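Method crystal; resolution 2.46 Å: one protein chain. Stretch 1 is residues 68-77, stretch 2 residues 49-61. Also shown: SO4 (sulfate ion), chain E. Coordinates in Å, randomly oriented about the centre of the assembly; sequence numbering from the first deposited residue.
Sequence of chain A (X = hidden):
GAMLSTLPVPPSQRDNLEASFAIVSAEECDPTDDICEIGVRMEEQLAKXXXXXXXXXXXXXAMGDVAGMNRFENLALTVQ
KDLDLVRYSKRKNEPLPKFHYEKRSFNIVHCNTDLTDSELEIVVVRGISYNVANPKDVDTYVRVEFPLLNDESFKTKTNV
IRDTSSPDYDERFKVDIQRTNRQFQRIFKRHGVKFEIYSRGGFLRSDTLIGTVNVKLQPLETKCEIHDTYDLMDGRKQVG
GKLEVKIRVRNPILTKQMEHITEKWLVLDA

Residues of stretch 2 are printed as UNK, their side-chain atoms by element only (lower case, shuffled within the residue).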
ATOM      1  N   GLY A  68       8.195  14.654 -10.343  1.00 49.67           N
ATOM      2  CA  GLY A  68       8.510  13.910  -9.134  1.00 48.31           C
ATOM      3  C   GLY A  68       8.948  12.488  -9.434  1.00 49.81           C
ATOM      4  O   GLY A  68       9.831  11.936  -8.757  1.00 44.38           O
ATOM      5  N   MET A  69       8.384  11.895 -10.486  1.00 46.92           N
ATOM      6  CA  MET A  69       8.656  10.495 -10.777  1.00 48.91           C
ATOM      7  C   MET A  69      10.097  10.298 -11.227  1.00 47.73           C
ATOM      8  O   MET A  69      10.839   9.493 -10.645  1.00 48.49           O
ATOM      9  CB  MET A  69       7.669  10.001 -11.828  1.00 51.42           C
ATOM     10  CG  MET A  69       7.714   8.531 -12.062  1.00 49.87           C
ATOM     11  SD  MET A  69       7.013   8.128 -13.668  1.00 62.05           S
ATOM     12  CE  MET A  69       7.644   6.449 -13.832  1.00 55.70           C
ATOM     13  N   ASN A  70      10.512  11.031 -12.265  1.00 50.09           N
ATOM     14  CA  ASN A  70      11.909  11.014 -12.685  1.00 45.54           C
ATOM     15  C   ASN A  70      12.835  11.426 -11.554  1.00 43.78           C
ATOM     16  O   ASN A  70      13.956  10.921 -11.453  1.00 43.11           O
ATOM     17  CB  ASN A  70      12.116  11.952 -13.869  1.00 48.98           C
ATOM     18  CG  ASN A  70      11.177  11.669 -14.996  1.00 55.42           C
ATOM     19  OD1 ASN A  70      10.450  12.557 -15.432  1.00 61.18           O
ATOM     20  ND2 ASN A  70      11.174  10.427 -15.479  1.00 55.48           N
ATOM     21  N   ARG A  71      12.398  12.374 -10.720  1.00 40.43           N
ATOM     22  CA  ARG A  71      13.231  12.831  -9.617  1.00 43.38           C
ATOM     23  C   ARG A  71      13.620  11.667  -8.713  1.00 45.51           C
ATOM     24  O   ARG A  71      14.810  11.433  -8.455  1.00 42.84           O
ATOM     25  CB  ARG A  71      12.502  13.912  -8.821  1.00 40.14           C
ATOM     26  CG  ARG A  71      13.435  14.707  -7.974  1.00 45.48           C
ATOM     27  CD  ARG A  71      12.737  15.766  -7.125  1.00 48.39           C
ATOM     28  NE  ARG A  71      13.379  15.791  -5.814  1.00 49.09           N
ATOM     29  CZ  ARG A  71      12.750  16.080  -4.680  1.00 54.53           C
ATOM     30  NH1 ARG A  71      11.457  16.400  -4.696  1.00 51.40           N
ATOM     31  NH2 ARG A  71      13.418  16.044  -3.528  1.00 53.70           N
ATOM     32  N   PHE A  72      12.626  10.903  -8.251  1.00 41.66           N
ATOM     33  CA  PHE A  72      12.907   9.852  -7.288  1.00 41.33           C
ATOM     34  C   PHE A  72      13.451   8.602  -7.951  1.00 43.49           C
ATOM     35  O   PHE A  72      14.154   7.824  -7.291  1.00 43.49           O
ATOM     36  CB  PHE A  72      11.662   9.576  -6.452  1.00 38.83           C
ATOM     37  CG  PHE A  72      11.428  10.639  -5.423  1.00 41.02           C
ATOM     38  CD1 PHE A  72      12.050  10.564  -4.179  1.00 38.36           C
ATOM     39  CD2 PHE A  72      10.686  11.772  -5.738  1.00 39.64           C
ATOM     40  CE1 PHE A  72      11.882  11.559  -3.255  1.00 39.98           C
ATOM     41  CE2 PHE A  72      10.514  12.789  -4.821  1.00 40.23           C
ATOM     42  CZ  PHE A  72      11.105  12.688  -3.573  1.00 44.63           C
ATOM     43  N   GLU A  73      13.227   8.434  -9.253  1.00 41.54           N
ATOM     44  CA  GLU A  73      13.944   7.382  -9.962  1.00 42.17           C
ATOM     45  C   GLU A  73      15.434   7.696 -10.008  1.00 43.06           C
ATOM     46  O   GLU A  73      16.270   6.809  -9.783  1.00 44.16           O
ATOM     47  CB  GLU A  73      13.361   7.201 -11.370  1.00 41.31           C
ATOM     48  CG  GLU A  73      14.191   6.356 -12.330  1.00 39.68           C
ATOM     49  CD  GLU A  73      14.248   4.856 -11.977  1.00 51.75           C
ATOM     50  OE1 GLU A  73      13.654   4.421 -10.952  1.00 49.48           O
ATOM     51  OE2 GLU A  73      14.893   4.100 -12.750  1.00 55.14           O
ATOM     52  N   ASN A  74      15.784   8.963 -10.264  1.00 39.71           N
ATOM     53  CA  ASN A  74      17.192   9.354 -10.293  1.00 41.14           C
ATOM     54  C   ASN A  74      17.830   9.211  -8.914  1.00 41.06           C
ATOM     55  O   ASN A  74      19.003   8.838  -8.799  1.00 42.98           O
ATOM     56  CB  ASN A  74      17.329  10.791 -10.791  1.00 39.92           C
ATOM     57  CG  ASN A  74      17.090  10.924 -12.281  1.00 42.18           C
ATOM     58  OD1 ASN A  74      17.557  10.112 -13.066  1.00 46.01           O
ATOM     59  ND2 ASN A  74      16.372  11.965 -12.674  1.00 48.20           N
ATOM     60  N   LEU A  75      17.085   9.534  -7.855  1.00 36.00           N
ATOM     61  CA  LEU A  75      17.567   9.281  -6.502  1.00 38.87           C
ATOM     62  C   LEU A  75      17.799   7.785  -6.266  1.00 39.04           C
ATOM     63  O   LEU A  75      18.857   7.379  -5.764  1.00 39.21           O
ATOM     64  CB  LEU A  75      16.566   9.860  -5.513  1.00 39.07           C
ATOM     65  CG  LEU A  75      16.952  10.074  -4.057  1.00 42.37           C
ATOM     66  CD1 LEU A  75      18.219  10.913  -3.879  1.00 36.36           C
ATOM     67  CD2 LEU A  75      15.757  10.700  -3.337  1.00 37.67           C
ATOM     68  N   ALA A  76      16.838   6.944  -6.671  1.00 39.18           N
ATOM     69  CA  ALA A  76      17.027   5.496  -6.621  1.00 36.60           C
ATOM     70  C   ALA A  76      18.306   5.067  -7.333  1.00 38.55           C
ATOM     71  O   ALA A  76      19.067   4.244  -6.809  1.00 40.00           O
ATOM     72  CB  ALA A  76      15.819   4.786  -7.230  1.00 34.99           C
ATOM     73  N   LEU A  77      18.556   5.607  -8.529  1.00 35.81           N
ATOM     74  CA  LEU A  77      19.768   5.257  -9.261  1.00 41.29           C
ATOM     75  C   LEU A  77      21.024   5.517  -8.425  1.00 41.79           C
ATOM     76  O   LEU A  77      21.913   4.662  -8.346  1.00 41.95           O
ATOM     77  CB  LEU A  77      19.836   6.027 -10.591  1.00 43.41           C
ATOM     78  CG  LEU A  77      18.814   5.690 -11.699  1.00 49.44           C
ATOM     79  CD1 LEU A  77      19.272   6.281 -13.063  1.00 45.31           C
ATOM     80  CD2 LEU A  77      18.503   4.165 -11.821  1.00 39.53           C
ATOM     81  N   UNK A  49      16.828   2.873   1.907  1.00 30.39           N
ATOM     82  CA  UNK A  49      16.751   4.119   1.155  1.00 32.63           C
ATOM     83  C   UNK A  49      16.263   3.855  -0.263  1.00 34.02           C
ATOM     84  O   UNK A  49      15.421   4.599  -0.792  1.00 31.35           O
ATOM     85  c   UNK A  49      19.941   6.026   2.523  1.00 31.98           C
ATOM     86  c   UNK A  49      18.478   5.517   2.439  1.00 29.68           C
ATOM     87  c   UNK A  49      18.127   4.806   1.138  1.00 29.97           C
ATOM     88  n   UNK A  49      20.611   6.214   1.370  1.00 25.95           N
ATOM     89  o   UNK A  49      20.448   6.234   3.626  1.00 31.27           O
ATOM     90  N   UNK A  50      16.807   2.812  -0.898  1.00 29.40           N
ATOM     91  CA  UNK A  50      16.332   2.399  -2.217  1.00 34.97           C
ATOM     92  C   UNK A  50      14.818   2.180  -2.216  1.00 33.85           C
ATOM     93  O   UNK A  50      14.100   2.720  -3.067  1.00 34.27           O
ATOM     94  c   UNK A  50      17.570  -0.569  -4.364  1.00 33.24           C
ATOM     95  c   UNK A  50      17.218   1.871  -4.991  1.00 36.31           C
ATOM     96  c   UNK A  50      16.803   0.725  -4.076  1.00 32.98           C
ATOM     97  c   UNK A  50      17.050   1.129  -2.648  1.00 31.83           C
ATOM     98  N   UNK A  51      14.321   1.403  -1.248  1.00 27.17           N
ATOM     99  CA  UNK A  51      12.889   1.166  -1.143  1.00 29.77           C
ATOM    100  C   UNK A  51      12.107   2.466  -1.084  1.00 35.49           C
ATOM    101  O   UNK A  51      11.057   2.593  -1.729  1.00 33.30           O
ATOM    102  c   UNK A  51      11.798  -2.709  -0.640  1.00 40.25           C
ATOM    103  c   UNK A  51      12.567   0.324   0.091  1.00 30.91           C
ATOM    104  s   UNK A  51      10.762  -1.371  -1.178  1.00 45.10           S
ATOM    105  c   UNK A  51      11.114  -0.151   0.133  1.00 40.83           C
ATOM    106  N   UNK A  52      12.588   3.441  -0.296  1.00 35.19           N
ATOM    107  CA  UNK A  52      11.866   4.707  -0.179  1.00 30.43           C
ATOM    108  C   UNK A  52      11.850   5.447  -1.510  1.00 31.01           C
ATOM    109  O   UNK A  52      10.829   6.028  -1.892  1.00 33.75           O
ATOM    110  c   UNK A  52      12.029   5.233   2.329  1.00 40.11           C
ATOM    111  c   UNK A  52      11.891   7.961   2.908  1.00 36.04           C
ATOM    112  c   UNK A  52      12.482   5.582   0.907  1.00 32.62           C
ATOM    113  s   UNK A  52      12.574   6.448   3.588  1.00 48.41           S
ATOM    114  N   UNK A  53      12.963   5.420  -2.234  1.00 25.56           N
ATOM    115  CA  UNK A  53      13.008   6.041  -3.554  1.00 36.36           C
ATOM    116  C   UNK A  53      11.969   5.442  -4.489  1.00 35.86           C
ATOM    117  O   UNK A  53      11.263   6.172  -5.190  1.00 34.49           O
ATOM    118  c   UNK A  53      14.401   5.893  -4.171  1.00 35.62           C
ATOM    119  s   UNK A  53      15.607   6.832  -3.264  1.00 37.46           S
ATOM    120  N   UNK A  54      11.883   4.107  -4.529  1.00 35.60           N
ATOM    121  CA  UNK A  54      10.969   3.441  -5.458  1.00 35.96           C
ATOM    122  C   UNK A  54       9.515   3.688  -5.073  1.00 39.66           C
ATOM    123  O   UNK A  54       8.708   4.080  -5.926  1.00 42.62           O
ATOM    124  c   UNK A  54      14.297   0.213  -7.141  1.00 45.17           C
ATOM    125  c   UNK A  54      13.058   0.323  -6.235  1.00 42.26           C
ATOM    126  n   UNK A  54      14.971  -1.119  -7.064  1.00 54.80           N
ATOM    127  c   UNK A  54      12.602   1.745  -6.215  1.00 37.66           C
ATOM    128  c   UNK A  54      11.297   1.951  -5.518  1.00 38.35           C
ATOM    129  N   UNK A  55       9.180   3.516  -3.782  1.00 34.86           N
ATOM    130  CA  UNK A  55       7.834   3.812  -3.290  1.00 33.33           C
ATOM    131  C   UNK A  55       7.399   5.219  -3.676  1.00 39.64           C
ATOM    132  O   UNK A  55       6.313   5.417  -4.238  1.00 41.08           O
ATOM    133  o   UNK A  55       7.903   1.270  -2.089  1.00 37.47           O
ATOM    134  c   UNK A  55       7.849   2.193  -1.290  1.00 33.04           C
ATOM    135  n   UNK A  55       7.898   1.996   0.028  1.00 34.91           N
ATOM    136  c   UNK A  55       7.757   3.655  -1.764  1.00 29.64           C
ATOM    137  N   UNK A  56       8.221   6.223  -3.333  1.00 42.79           N
ATOM    138  CA  UNK A  56       7.868   7.608  -3.637  1.00 38.74           C
ATOM    139  C   UNK A  56       7.762   7.823  -5.145  1.00 42.04           C
ATOM    140  O   UNK A  56       6.812   8.455  -5.626  1.00 40.64           O
ATOM    141  c   UNK A  56       8.652  10.013  -3.456  1.00 38.14           C
ATOM    142  o   UNK A  56       8.779   8.514  -1.593  1.00 42.50           O
ATOM    143  c   UNK A  56       8.894   8.563  -3.013  1.00 41.48           C
ATOM    144  N   UNK A  57       8.717   7.278  -5.909  1.00 37.60           N
ATOM    145  CA  UNK A  57       8.607   7.299  -7.364  1.00 42.65           C
ATOM    146  C   UNK A  57       7.257   6.763  -7.812  1.00 46.39           C
ATOM    147  O   UNK A  57       6.589   7.355  -8.672  1.00 44.77           O
ATOM    148  n   UNK A  57      10.015   3.897  -9.486  1.00 43.96           N
ATOM    149  n   UNK A  57      10.131   1.664  -8.995  1.00 46.20           N
ATOM    150  c   UNK A  57      10.712   2.765  -9.445  1.00 43.51           C
ATOM    151  n   UNK A  57      11.986   2.736  -9.826  1.00 47.94           N
ATOM    152  c   UNK A  57       9.623   6.309  -9.476  1.00 38.50           C
ATOM    153  c   UNK A  57      10.531   5.189  -9.945  1.00 40.06           C
ATOM    154  c   UNK A  57       9.734   6.476  -7.992  1.00 36.66           C
ATOM    155  N   UNK A  58       6.830   5.649  -7.213  1.00 44.16           N
ATOM    156  CA  UNK A  58       5.597   5.005  -7.641  1.00 41.91           C
ATOM    157  C   UNK A  58       4.388   5.837  -7.254  1.00 45.45           C
ATOM    158  O   UNK A  58       3.420   5.927  -8.020  1.00 46.91           O
ATOM    159  o   UNK A  58       6.673   1.527  -7.223  1.00 45.40           O
ATOM    160  c   UNK A  58       5.519   3.599  -7.053  1.00 39.39           C
ATOM    161  c   UNK A  58       6.454   2.640  -7.750  1.00 40.36           C
ATOM    162  o   UNK A  58       6.981   3.012  -8.830  1.00 44.45           O
ATOM    163  N   UNK A  59       4.436   6.481  -6.089  1.00 43.19           N
ATOM    164  CA  UNK A  59       3.359   7.400  -5.745  1.00 48.49           C
ATOM    165  C   UNK A  59       3.241   8.525  -6.769  1.00 52.52           C
ATOM    166  O   UNK A  59       2.133   8.870  -7.192  1.00 52.07           O
ATOM    167  n   UNK A  59       1.329   8.814  -3.553  1.00 49.59           N
ATOM    168  c   UNK A  59       3.565   7.984  -4.356  1.00 46.03           C
ATOM    169  n   UNK A  59       1.498  10.945  -3.725  1.00 61.06           N
ATOM    170  c   UNK A  59       2.695  10.416  -4.145  1.00 53.76           C
ATOM    171  c   UNK A  59       0.695   9.959  -3.364  1.00 53.39           C
ATOM    172  c   UNK A  59       2.597   9.071  -4.030  1.00 51.14           C
ATOM    173  N   UNK A  60       4.374   9.111  -7.180  1.00 50.82           N
ATOM    174  CA  UNK A  60       4.318  10.200  -8.151  1.00 52.56           C
ATOM    175  C   UNK A  60       3.847   9.712  -9.515  1.00 52.68           C
ATOM    176  O   UNK A  60       3.147  10.446 -10.223  1.00 51.02           O
ATOM    177  n   UNK A  60       6.852  12.627  -5.241  1.00 51.54           N
ATOM    178  c   UNK A  60       5.683  10.887  -8.253  1.00 49.84           C
ATOM    179  n   UNK A  60       5.157  12.665  -6.547  1.00 55.28           N
ATOM    180  c   UNK A  60       5.690  13.210  -5.467  1.00 49.40           C
ATOM    181  c   UNK A  60       6.013  11.707  -7.049  1.00 46.78           C
ATOM    182  c   UNK A  60       7.080  11.685  -6.220  1.00 46.44           C
ATOM    183  N   UNK A  61       4.204   8.476  -9.890  1.00 51.33           N
ATOM    184  CA  UNK A  61       3.728   7.906 -11.149  1.00 49.50           C
ATOM    185  C   UNK A  61       2.216   7.750 -11.143  1.00 52.85           C
ATOM    186  O   UNK A  61       1.527   8.185 -12.075  1.00 52.62           O
ATOM    187  c   UNK A  61       3.714   5.771 -12.484  1.00 54.94           C
ATOM    188  c   UNK A  61       4.641   4.736 -13.058  1.00 52.13           C
ATOM    189  n   UNK A  61       4.684   2.399 -13.934  1.00 69.48           N
ATOM    190  c   UNK A  61       4.392   6.561 -11.397  1.00 50.73           C
ATOM    191  c   UNK A  61       4.035   3.347 -12.975  1.00 65.19           C
TER
HETATM  192  S   SO4 E 903      12.467  -1.237 -10.275  1.00 89.30           S
HETATM  193  O1  SO4 E 903      13.345  -0.069 -10.424  1.00 72.46           O
HETATM  194  O2  SO4 E 903      13.216  -2.321  -9.625  1.00 78.58           O
HETATM  195  O3  SO4 E 903      11.270  -0.897  -9.484  1.00 62.82           O
HETATM  196  O4  SO4 E 903      12.057  -1.687 -11.610  1.00 95.10           O

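Position 49 carries three carbons in a row, the third bearing one oxygen and one nitrogen: a terminal amide two carbons beyond CB, hence Gln49. It does not reach stretch 1, and both amide atoms are hydrogen-bonded elsewhere in the structure. Position 50 has four carbons forked at the second, the leucine pattern. One branch tip of Leu50 approaches the helix opposite, CD1 lying 3.5 Å from Ala76 O and 3.9 Å from Ala76 CB.

Positions 51 and 52 share one composition, two carbons, a sulfur and a final carbon without branching, so they are Met51 and Met52; neither touches stretch 1. At position 53 a single carbon is followed by sulfur, which defines Cys53. Its CA-to-CB bond points toward stretch 1, where Ala76 CB sits 3.5 Å from Cys53 CB and Leu75 CG 3.6 Å from Cys53 SG.

Position 54 shows four carbons in a row ending in nitrogen: Lys54. Its CA-to-CB bond points away from stretch 1, and its NZ makes a weak hydrogen bond of 3.3 Å to SO4 O2. Position 55 has two carbons, the second carrying oxygen and nitrogen, giving Asn55, out of reach. Position 56 has a CB carrying one oxygen and one carbon, so it is Thr56. Its CG2 lies 3.3 Å from the centroid of the Phe72 ring and only 4° off the ring normal, a CH-pi contact over the face; OG1 makes a weak 3.2 Å hydrogen bond back to Met52 O.

Position 57 has three carbons, a nitrogen, then a carbon with two more nitrogens: a guanidinium, hence Arg57. Its NH1 donates to Glu73 OE1 at 2.6 Å, with an N-H...O angle of 153°, forming a salt bridge. NH1 also reaches SO4 O1 at 3.2 Å and NH2 reaches SO4 O3 at 2.8 Å. Position 58, two carbons with two oxygens on the second, is Asp58; its OD1 accepts from Arg57 NE at 3.2 Å within another salt bridge.

Positions 59 and 60 each have one carbon leading to a five-membered ring of three carbons and two nitrogens, so both are histidines. His59 is out of reach. The CA-to-CB bond of His60 points toward stretch 1: Gly68 CA stands 4.1 Å from its ring centroid, over the face, while the Phe72 ring is near parallel but slid aside, with planes at 28°. An ideal CB on Gly68 would fall 2.8 Å from His60 CG, a clash. Position 61, four carbons ending in nitrogen, is Lys61; its CD meets Met69 CE at 3.5 Å.

The helices run antiparallel at 167°, and their axes approach to 7.8 Å. The chains pack closely at two levels: Ala76 CB meets Cys53 CB at 3.5 Å, and the lack of a side chain on Gly68 leaves room for the His60 ring. Between them Phe72 packs against Thr56, while the Glu73-Arg57 salt bridge adds a charged link. Together the stretches bury 601 Å², both sides summed.

Stretch 2, residues 49-61: QLMMCKNTRDHHK
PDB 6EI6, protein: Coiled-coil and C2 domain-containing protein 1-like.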